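Local coordinates for protein syncytin-1 (Homo sapiens, PDB 5HA6) that probably drives cell-cell membrane fusion, its fusion subunit folding into a trimeric six-helix bundle like that of retroviral envelope proteins, at residues A44-V48 / V100-R104. The protein carries 1 engineered substitution. Numbering follows the deposited sequence.
Sequences ADSLV and VKEIR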
ATOM      1  N   ALA A  44      -9.284  -0.484   5.745  1.00 19.67           N
ATOM      2  CA  ALA A  44      -9.807   0.074   4.513  1.00 18.82           C
ATOM      3  C   ALA A  44      -9.311   1.498   4.311  1.00 21.75           C
ATOM      4  O   ALA A  44      -8.847   1.866   3.202  1.00 23.87           O
ATOM      5  CB  ALA A  44     -11.350   0.051   4.522  1.00 22.42           C
ATOM      6  N   ASP A  45      -9.422   2.309   5.372  1.00 21.57           N
ATOM      7  CA  ASP A  45      -8.895   3.675   5.313  1.00 20.80           C
ATOM      8  C   ASP A  45      -7.437   3.696   4.852  1.00 21.79           C
ATOM      9  O   ASP A  45      -7.033   4.526   3.976  1.00 19.78           O
ATOM     10  CB  ASP A  45      -9.011   4.396   6.672  1.00 18.75           C
ATOM     11  CG  ASP A  45     -10.460   4.806   7.026  1.00 26.80           C
ATOM     12  OD1 ASP A  45     -11.377   4.641   6.185  1.00 25.97           O
ATOM     13  OD2 ASP A  45     -10.666   5.310   8.164  1.00 26.64           O
ATOM     14  N   SER A  46      -6.636   2.808   5.441  1.00 21.31           N
ATOM     15  CA  SER A  46      -5.219   2.742   5.095  1.00 14.97           C
ATOM     16  C   SER A  46      -4.994   2.348   3.650  1.00 18.86           C
ATOM     17  O   SER A  46      -4.140   2.951   2.941  1.00 17.49           O
ATOM     18  CB  SER A  46      -4.489   1.782   6.040  1.00 17.47           C
ATOM     19  OG  SER A  46      -4.603   2.218   7.383  1.00 20.93           O
ATOM     20  N   LEU A  47      -5.723   1.335   3.191  1.00 18.02           N
ATOM     21  CA  LEU A  47      -5.590   0.891   1.800  1.00 16.51           C
ATOM     22  C   LEU A  47      -5.905   2.036   0.848  1.00 19.48           C
ATOM     23  O   LEU A  47      -5.168   2.264  -0.136  1.00 18.76           O
ATOM     24  CB  LEU A  47      -6.512  -0.311   1.503  1.00 15.00           C
ATOM     25  CG  LEU A  47      -6.191  -1.584   2.278  1.00 14.92           C
ATOM     26  CD1 LEU A  47      -7.360  -2.597   2.119  1.00 20.39           C
ATOM     27  CD2 LEU A  47      -4.859  -2.233   1.871  1.00 15.62           C
ATOM     28  N   VAL A  48      -6.968   2.794   1.164  1.00 19.95           N
ATOM     29  CA  VAL A  48      -7.347   3.910   0.319  1.00 19.71           C
ATOM     30  C   VAL A  48      -6.258   4.935   0.276  1.00 18.58           C
ATOM     31  O   VAL A  48      -5.918   5.469  -0.815  1.00 18.04           O
ATOM     32  CB  VAL A  48      -8.674   4.563   0.798  1.00 22.25           C
ATOM     33  CG1 VAL A  48      -8.884   5.926   0.148  1.00 24.18           C
ATOM     34  CG2 VAL A  48      -9.811   3.620   0.478  1.00 22.36           C
ATOM     35  N   VAL A 100     -11.671  -2.485  -1.277  1.00 19.71           N
ATOM     36  CA  VAL A 100     -12.066  -1.615  -0.154  1.00 20.33           C
ATOM     37  C   VAL A 100     -13.577  -1.471  -0.033  1.00 23.10           C
ATOM     38  O   VAL A 100     -14.134  -1.589   1.070  1.00 22.85           O
ATOM     39  CB  VAL A 100     -11.438  -0.229  -0.297  1.00 25.49           C
ATOM     40  CG1 VAL A 100     -12.074   0.786   0.676  1.00 26.82           C
ATOM     41  CG2 VAL A 100      -9.908  -0.332  -0.054  1.00 22.83           C
ATOM     42  N   LYS A 101     -14.243  -1.224  -1.162  1.00 19.92           N
ATOM     43  CA  LYS A 101     -15.675  -1.014  -1.113  1.00 21.32           C
ATOM     44  C   LYS A 101     -16.367  -2.312  -0.707  1.00 24.24           C
ATOM     45  O   LYS A 101     -17.351  -2.278   0.048  1.00 23.14           O
ATOM     46  CB  LYS A 101     -16.194  -0.459  -2.463  1.00 23.99           C
ATOM     47  CG  LYS A 101     -15.867   1.063  -2.662  1.00 23.79           C
ATOM     48  CD  LYS A 101     -16.270   1.593  -4.012  1.00 26.03           C
ATOM     49  CE  LYS A 101     -15.837   3.055  -4.216  1.00 28.26           C
ATOM     50  NZ  LYS A 101     -16.494   3.661  -5.391  1.00 33.19           N
ATOM     51  N   GLU A 102     -15.831  -3.449  -1.169  1.00 21.05           N
ATOM     52  CA  GLU A 102     -16.344  -4.772  -0.734  1.00 21.26           C
ATOM     53  C   GLU A 102     -16.164  -5.019   0.777  1.00 20.95           C
ATOM     54  O   GLU A 102     -17.064  -5.502   1.459  1.00 19.71           O
ATOM     55  CB  GLU A 102     -15.631  -5.875  -1.517  1.00 20.10           C
ATOM     56  CG  GLU A 102     -16.097  -5.985  -2.963  1.00 22.45           C
ATOM     57  CD  GLU A 102     -15.254  -7.010  -3.731  1.00 27.04           C
ATOM     58  OE1 GLU A 102     -14.664  -7.913  -3.069  1.00 26.22           O
ATOM     59  OE2 GLU A 102     -15.153  -6.902  -4.975  1.00 25.93           O
ATOM     60  N   ILE A 103     -14.991  -4.686   1.293  1.00 19.54           N
ATOM     61  CA  ILE A 103     -14.784  -4.703   2.744  1.00 22.43           C
ATOM     62  C   ILE A 103     -15.775  -3.809   3.520  1.00 19.24           C
ATOM     63  O   ILE A 103     -16.349  -4.223   4.544  1.00 24.92           O
ATOM     64  CB  ILE A 103     -13.344  -4.293   3.055  1.00 20.80           C
ATOM     65  CG1 ILE A 103     -12.388  -5.392   2.520  1.00 23.50           C
ATOM     66  CG2 ILE A 103     -13.175  -4.041   4.526  1.00 22.83           C
ATOM     67  CD1 ILE A 103     -10.920  -5.011   2.571  1.00 22.33           C
ATOM     68  N   ARG A 104     -15.953  -2.580   3.061  1.00 20.70           N
ATOM     69  CA  ARG A 104     -16.925  -1.690   3.676  1.00 26.00           C
ATOM     70  C   ARG A 104     -18.376  -2.240   3.567  1.00 25.19           C
ATOM     71  O   ARG A 104     -19.188  -2.095   4.528  1.00 21.15           O
ATOM     72  CB  ARG A 104     -16.766  -0.295   3.048  1.00 23.16           C
ATOM     73  CG  ARG A 104     -15.441   0.384   3.540  1.00 23.83           C
ATOM     74  CD  ARG A 104     -15.233   1.750   2.949  1.00 28.38           C
ATOM     75  NE  ARG A 104     -14.097   2.402   3.600  1.00 31.54           N
ATOM     76  CZ  ARG A 104     -13.398   3.393   3.064  1.00 30.10           C
ATOM     77  NH1 ARG A 104     -13.723   3.906   1.874  1.00 34.58           N
ATOM     78  NH2 ARG A 104     -12.390   3.900   3.738  1.00 31.45           N
TER
HETATM   79  O   HOH W   1     -13.548   2.460   6.152  1.00 41.38           O
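V100 packs into the angle between A44, L47 and V48 where the outer helix 93-115 runs back along the long inner helix 25-71, the antiparallel hairpin from which three subunits build a six-helix bundle, consistent with the post-fusion form of a retroviral fusion protein. The two short segments run at 166° to each other, with axes 10.1 Å apart.

The apolar core depends on the two branches of V100. CG1 meets V48 CG2 at 3.6 Å, while CG2 lies 3.7 Å from L47 CB as the two side chains pass in opposite directions. The small side chain of A44 lets the backbones come close: its CA is 5.5 Å from that of V100, and its methyl still touches V100 CG1. Toward the trimer interior, L47 CD1 faces I103 CD1 at 4.3 Å, and L47 also packs on L47 of the third subunit and L50 of the second, linking hairpin to trimer core.

The polar margin belongs to R104, long enough to span the groove with its chain extended from CG to NE. It passes beside the A44 methyl, and V100 CG1 lies over one guanidinium face, toward the rim. D45 starts out pointing away from the outer helix, but with CG beside its backbone N (chi1 -73°) the carboxylate swings back to R104. OD2 forms a salt bridge with K99 of the third subunit, so one aspartate ties together two chains. OD1 pairs with R104 NH2 in a salt bridge at 2.8 Å, its hydrogen bond weak and bent (125°), near the guanidinium plane; a water accepts from R104 NE at 2.6 Å and can donate to the same OD1.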